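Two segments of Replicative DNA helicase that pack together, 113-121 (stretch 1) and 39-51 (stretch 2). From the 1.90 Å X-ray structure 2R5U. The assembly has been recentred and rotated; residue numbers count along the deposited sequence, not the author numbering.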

ATOM      1  N   VAL B 113     -38.141  26.447   1.838  1.00 51.91           N
ATOM      2  CA  VAL B 113     -38.842  27.071   0.711  1.00 53.14           C
ATOM      3  C   VAL B 113     -40.364  26.941   0.790  1.00 54.01           C
ATOM      4  O   VAL B 113     -40.873  25.910   1.238  1.00 54.39           O
ATOM      5  CB  VAL B 113     -38.373  26.531  -0.674  1.00 52.93           C
ATOM      6  CG1 VAL B 113     -36.955  26.985  -0.972  1.00 53.69           C
ATOM      7  CG2 VAL B 113     -38.510  25.012  -0.764  1.00 52.65           C
ATOM      8  N   PRO B 114     -41.095  27.998   0.375  1.00 54.78           N
ATOM      9  CA  PRO B 114     -42.527  27.847   0.083  1.00 55.28           C
ATOM     10  C   PRO B 114     -42.730  26.897  -1.106  1.00 55.46           C
ATOM     11  O   PRO B 114     -42.886  25.687  -0.907  1.00 55.98           O
ATOM     12  CB  PRO B 114     -42.974  29.275  -0.267  1.00 55.19           C
ATOM     13  CG  PRO B 114     -41.911  30.170   0.296  1.00 55.30           C
ATOM     14  CD  PRO B 114     -40.640  29.391   0.207  1.00 54.81           C
ATOM     15  N   THR B 115     -42.713  27.435  -2.323  1.00 55.35           N
ATOM     16  CA  THR B 115     -42.791  26.616  -3.535  1.00 55.29           C
ATOM     17  C   THR B 115     -41.397  26.189  -4.036  1.00 54.92           C
ATOM     18  O   THR B 115     -40.383  26.424  -3.369  1.00 55.21           O
ATOM     19  CB  THR B 115     -43.539  27.362  -4.668  1.00 55.12           C
ATOM     20  N   ALA B 116     -41.359  25.553  -5.203  1.00 54.19           N
ATOM     21  CA  ALA B 116     -40.100  25.275  -5.901  1.00 53.34           C
ATOM     22  C   ALA B 116     -39.931  26.251  -7.075  1.00 52.77           C
ATOM     23  O   ALA B 116     -39.159  26.003  -8.006  1.00 52.69           O
ATOM     24  CB  ALA B 116     -40.073  23.830  -6.382  1.00 53.00           C
ATOM     25  N   ALA B 117     -40.655  27.372  -7.010  1.00 51.95           N
ATOM     26  CA  ALA B 117     -40.681  28.370  -8.086  1.00 50.41           C
ATOM     27  C   ALA B 117     -39.315  29.033  -8.318  1.00 49.41           C
ATOM     28  O   ALA B 117     -38.915  29.294  -9.464  1.00 49.24           O
ATOM     29  CB  ALA B 117     -41.750  29.437  -7.789  1.00 50.86           C
ATOM     30  N   ASN B 118     -38.608  29.298  -7.223  1.00 47.49           N
ATOM     31  CA  ASN B 118     -37.342  30.009  -7.281  1.00 46.07           C
ATOM     32  C   ASN B 118     -36.104  29.093  -7.404  1.00 44.08           C
ATOM     33  O   ASN B 118     -34.987  29.586  -7.348  1.00 43.27           O
ATOM     34  CB  ASN B 118     -37.184  30.898  -6.036  1.00 46.37           C
ATOM     35  CG  ASN B 118     -38.043  32.149  -6.078  1.00 48.82           C
ATOM     36  OD1 ASN B 118     -38.689  32.497  -5.081  1.00 51.12           O
ATOM     37  ND2 ASN B 118     -38.036  32.850  -7.212  1.00 49.94           N
ATOM     38  N   ALA B 119     -36.303  27.782  -7.563  1.00 41.91           N
ATOM     39  CA  ALA B 119     -35.187  26.809  -7.550  1.00 40.12           C
ATOM     40  C   ALA B 119     -34.042  27.127  -8.534  1.00 38.80           C
ATOM     41  O   ALA B 119     -32.877  27.028  -8.177  1.00 37.74           O
ATOM     42  CB  ALA B 119     -35.698  25.384  -7.756  1.00 39.99           C
ATOM     43  N   GLY B 120     -34.379  27.516  -9.762  1.00 37.96           N
ATOM     44  CA  GLY B 120     -33.379  27.929 -10.746  1.00 37.36           C
ATOM     45  C   GLY B 120     -32.626  29.192 -10.354  1.00 36.86           C
ATOM     46  O   GLY B 120     -31.409  29.316 -10.587  1.00 36.26           O
ATOM     47  N   TYR B 121     -33.350  30.147  -9.782  1.00 36.04           N
ATOM     48  CA  TYR B 121     -32.733  31.350  -9.258  1.00 35.94           C
ATOM     49  C   TYR B 121     -31.678  31.000  -8.187  1.00 34.99           C
ATOM     50  O   TYR B 121     -30.552  31.479  -8.251  1.00 33.41           O
ATOM     51  CB  TYR B 121     -33.786  32.318  -8.710  1.00 36.86           C
ATOM     52  CG  TYR B 121     -33.196  33.381  -7.811  1.00 38.81           C
ATOM     53  CD1 TYR B 121     -33.245  33.250  -6.426  1.00 40.13           C
ATOM     54  CD2 TYR B 121     -32.570  34.505  -8.347  1.00 40.69           C
ATOM     55  CE1 TYR B 121     -32.692  34.213  -5.597  1.00 40.90           C
ATOM     56  CE2 TYR B 121     -32.016  35.476  -7.528  1.00 41.96           C
ATOM     57  CZ  TYR B 121     -32.083  35.321  -6.158  1.00 40.73           C
ATOM     58  OH  TYR B 121     -31.541  36.286  -5.343  1.00 42.53           O
TER
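Stretch 2, residues 39-51: GGMLLSKDAIADV

Stretch 2 lies on stretch 1 as a helical segment that begins earlier in the chain, then Ser 44, then a helix from Lys 45 through Val 51 and beyond. Stretch 1 is extended at Val 113, passes through a type I beta turn from Ala 116 to Ala 119, closed by a weak bond from Ala 119 N to Ala 116 O (3.4 Å), and enters its own helix at Ala 119. The two stretches run in the same sense: Val 113 lies nearest Gly 39 (6.1 Å between CA atoms), Ala 116 nearest Gly 40 (CA to CA 4.1 Å) and Gly 120 nearest Val 51 (CA to CA 5.2 Å). Two glycines of stretch 2 face this part of the contact. An ideal CB on Gly 40 would come to 3.0 Å from CB of Ala 119, and one on Gly 39 to 3.1 Å from CG2 of Val 113, both tight.

Val 113, chi1 m, points toward stretch 2 and rests CG2 on the bare glycine backbone, 3.7 Å from both Gly 39 C and Gly 40 N. The same methyl meets CD1 of Leu 43 at 3.8 Å. Leu 43 takes the m, t rotamer, which carries CD1 to Val 113 and also to within 3.7 Å of Pro 114 O. Pro 114 and Thr 115 direct their own CB atoms away; Thr 115 is modelled only to CB.

Ala 116 is the best-covered residue of the contact. Its CB sits 3.2 Å from Gly 40 O and 3.7 Å from both Ser 44 CB and Ala 47 CB, a methyl set between Gly 40 and the start of the second helix. Ser 44 offers stretch 1 its CB, while chi1 t places OG to cap the second helix, accepting from Ala 47 N at 3.1 Å. Ala 119 follows, its CB 3.8 Å from Ala 47 CB and 4.0 Å from Val 51 CG2; Val 51, whose CA-to-CB bond points sideways, takes chi1 t, with CG2 against this methyl.

At Gly 120 the lack of a side chain leaves room for Asp 50, whose OD1 lies 4.1 Å from Gly 120 CA; an ideal CB would come to 2.8 Å from that oxygen, a clash. Asp 50 has an off-well chi1 of -107°, and OD1 is hydrogen-bonded elsewhere in the structure. No hydrogen bond joins the modelled atoms of the two stretches, so the 390 Å² buried between them rests on close packing.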

ATOM      1  N   GLY B  39     -34.432  21.987  -1.230  1.00 24.81           N
ATOM      2  CA  GLY B  39     -35.843  22.025  -0.823  1.00 25.67           C
ATOM      3  C   GLY B  39     -36.747  22.035  -2.034  1.00 25.52           C
ATOM      4  O   GLY B  39     -37.699  21.278  -2.087  1.00 26.32           O
ATOM      5  N   GLY B  40     -36.415  22.877  -3.015  1.00 25.54           N
ATOM      6  CA  GLY B  40     -37.166  22.994  -4.268  1.00 25.27           C
ATOM      7  C   GLY B  40     -37.229  21.710  -5.079  1.00 25.80           C
ATOM      8  O   GLY B  40     -38.289  21.306  -5.530  1.00 24.51           O
ATOM      9  N   MET B  41     -36.066  21.086  -5.268  1.00 24.67           N
ATOM     10  CA  MET B  41     -35.923  19.793  -5.924  1.00 25.88           C
ATOM     11  C   MET B  41     -36.762  18.690  -5.291  1.00 25.68           C
ATOM     12  O   MET B  41     -37.311  17.875  -6.014  1.00 27.09           O
ATOM     13  CB  MET B  41     -34.450  19.364  -5.948  1.00 23.95           C
ATOM     14  CG  MET B  41     -33.531  20.307  -6.787  1.00 27.30           C
ATOM     15  SD  MET B  41     -31.767  19.782  -6.721  1.00 27.23           S
ATOM     16  CE  MET B  41     -31.786  18.373  -7.849  1.00 27.64           C
ATOM     17  N   LEU B  42     -36.844  18.674  -3.962  1.00 25.73           N
ATOM     18  CA  LEU B  42     -37.620  17.676  -3.217  1.00 26.72           C
ATOM     19  C   LEU B  42     -39.158  17.864  -3.380  1.00 27.87           C
ATOM     20  O   LEU B  42     -39.926  16.949  -3.107  1.00 27.98           O
ATOM     21  CB  LEU B  42     -37.227  17.673  -1.731  1.00 26.17           C
ATOM     22  CG  LEU B  42     -35.857  17.053  -1.370  1.00 25.41           C
ATOM     23  CD1 LEU B  42     -35.463  17.267   0.102  1.00 27.38           C
ATOM     24  CD2 LEU B  42     -35.788  15.576  -1.705  1.00 24.94           C
ATOM     25  N   LEU B  43     -39.571  19.048  -3.831  1.00 29.48           N
ATOM     26  CA  LEU B  43     -40.995  19.390  -3.999  1.00 30.71           C
ATOM     27  C   LEU B  43     -41.506  19.232  -5.436  1.00 31.74           C
ATOM     28  O   LEU B  43     -42.715  19.154  -5.670  1.00 32.35           O
ATOM     29  CB  LEU B  43     -41.235  20.820  -3.506  1.00 31.13           C
ATOM     30  CG  LEU B  43     -41.078  20.987  -1.990  1.00 30.76           C
ATOM     31  CD1 LEU B  43     -41.210  22.453  -1.617  1.00 32.23           C
ATOM     32  CD2 LEU B  43     -42.099  20.137  -1.227  1.00 32.66           C
ATOM     33  N   SER B  44     -40.600  19.194  -6.405  1.00 31.79           N
ATOM     34  CA  SER B  44     -41.010  19.303  -7.793  1.00 32.30           C
ATOM     35  C   SER B  44     -39.999  18.739  -8.770  1.00 32.56           C
ATOM     36  O   SER B  44     -38.826  19.116  -8.737  1.00 31.10           O
ATOM     37  CB  SER B  44     -41.292  20.776  -8.115  1.00 32.12           C
ATOM     38  OG  SER B  44     -41.248  21.023  -9.503  1.00 34.17           O
ATOM     39  N   LYS B  45     -40.455  17.854  -9.658  1.00 32.54           N
ATOM     40  CA  LYS B  45     -39.619  17.381 -10.759  1.00 33.39           C
ATOM     41  C   LYS B  45     -39.215  18.485 -11.751  1.00 33.42           C
ATOM     42  O   LYS B  45     -38.092  18.472 -12.279  1.00 33.77           O
ATOM     43  CB  LYS B  45     -40.306  16.235 -11.491  1.00 33.60           C
ATOM     44  CG  LYS B  45     -39.512  15.666 -12.654  1.00 36.56           C
ATOM     45  CD  LYS B  45     -40.261  14.485 -13.261  1.00 39.22           C
ATOM     46  CE  LYS B  45     -39.715  14.125 -14.622  1.00 41.49           C
ATOM     47  NZ  LYS B  45     -40.419  12.917 -15.167  1.00 45.16           N
ATOM     48  N   ASP B  46     -40.119  19.428 -12.007  1.00 32.77           N
ATOM     49  CA  ASP B  46     -39.794  20.605 -12.835  1.00 32.74           C
ATOM     50  C   ASP B  46     -38.625  21.408 -12.255  1.00 31.25           C
ATOM     51  O   ASP B  46     -37.823  21.962 -13.007  1.00 30.13           O
ATOM     52  CB  ASP B  46     -41.016  21.523 -13.014  1.00 34.14           C
ATOM     53  CG  ASP B  46     -42.173  20.834 -13.742  1.00 38.54           C
ATOM     54  OD1 ASP B  46     -41.935  19.810 -14.424  1.00 43.14           O
ATOM     55  OD2 ASP B  46     -43.329  21.316 -13.636  1.00 43.33           O
ATOM     56  N   ALA B  47     -38.537  21.467 -10.925  1.00 29.26           N
ATOM     57  CA  ALA B  47     -37.432  22.166 -10.263  1.00 27.93           C
ATOM     58  C   ALA B  47     -36.100  21.424 -10.458  1.00 26.64           C
ATOM     59  O   ALA B  47     -35.076  22.060 -10.678  1.00 26.75           O
ATOM     60  CB  ALA B  47     -37.716  22.360  -8.791  1.00 27.14           C
ATOM     61  N   ILE B  48     -36.110  20.096 -10.379  1.00 25.03           N
ATOM     62  CA  ILE B  48     -34.887  19.325 -10.649  1.00 24.39           C
ATOM     63  C   ILE B  48     -34.353  19.687 -12.048  1.00 24.79           C
ATOM     64  O   ILE B  48     -33.174  19.986 -12.202  1.00 23.50           O
ATOM     65  CB  ILE B  48     -35.108  17.798 -10.562  1.00 24.58           C
ATOM     66  CG1 ILE B  48     -35.634  17.384  -9.167  1.00 23.15           C
ATOM     67  CG2 ILE B  48     -33.796  17.061 -10.890  1.00 26.07           C
ATOM     68  CD1 ILE B  48     -36.065  15.925  -9.096  1.00 23.35           C
ATOM     69  N   ALA B  49     -35.234  19.673 -13.058  1.00 25.01           N
ATOM     70  CA  ALA B  49     -34.826  19.969 -14.447  1.00 25.94           C
ATOM     71  C   ALA B  49     -34.211  21.344 -14.561  1.00 26.88           C
ATOM     72  O   ALA B  49     -33.178  21.514 -15.201  1.00 27.43           O
ATOM     73  CB  ALA B  49     -36.024  19.836 -15.414  1.00 25.62           C
ATOM     74  N   ASP B  50     -34.838  22.326 -13.922  1.00 28.23           N
ATOM     75  CA  ASP B  50     -34.297  23.692 -13.883  1.00 29.70           C
ATOM     76  C   ASP B  50     -32.890  23.791 -13.270  1.00 29.03           C
ATOM     77  O   ASP B  50     -32.004  24.478 -13.806  1.00 28.20           O
ATOM     78  CB  ASP B  50     -35.227  24.569 -13.074  1.00 30.97           C
ATOM     79  CG  ASP B  50     -35.990  25.508 -13.923  1.00 37.09           C
ATOM     80  OD1 ASP B  50     -35.603  26.704 -13.922  1.00 43.35           O
ATOM     81  OD2 ASP B  50     -36.944  25.057 -14.606  1.00 41.19           O
ATOM     82  N   VAL B  51     -32.714  23.106 -12.148  1.00 28.41           N
ATOM     83  CA  VAL B  51     -31.473  23.094 -11.387  1.00 28.58           C
ATOM     84  C   VAL B  51     -30.333  22.451 -12.195  1.00 28.71           C
ATOM     85  O   VAL B  51     -29.195  22.963 -12.219  1.00 27.91           O
ATOM     86  CB  VAL B  51     -31.714  22.393 -10.009  1.00 28.24           C
ATOM     87  CG1 VAL B  51     -30.422  22.065  -9.314  1.00 30.14           C
ATOM     88  CG2 VAL B  51     -32.593  23.297  -9.118  1.00 28.86           C
TER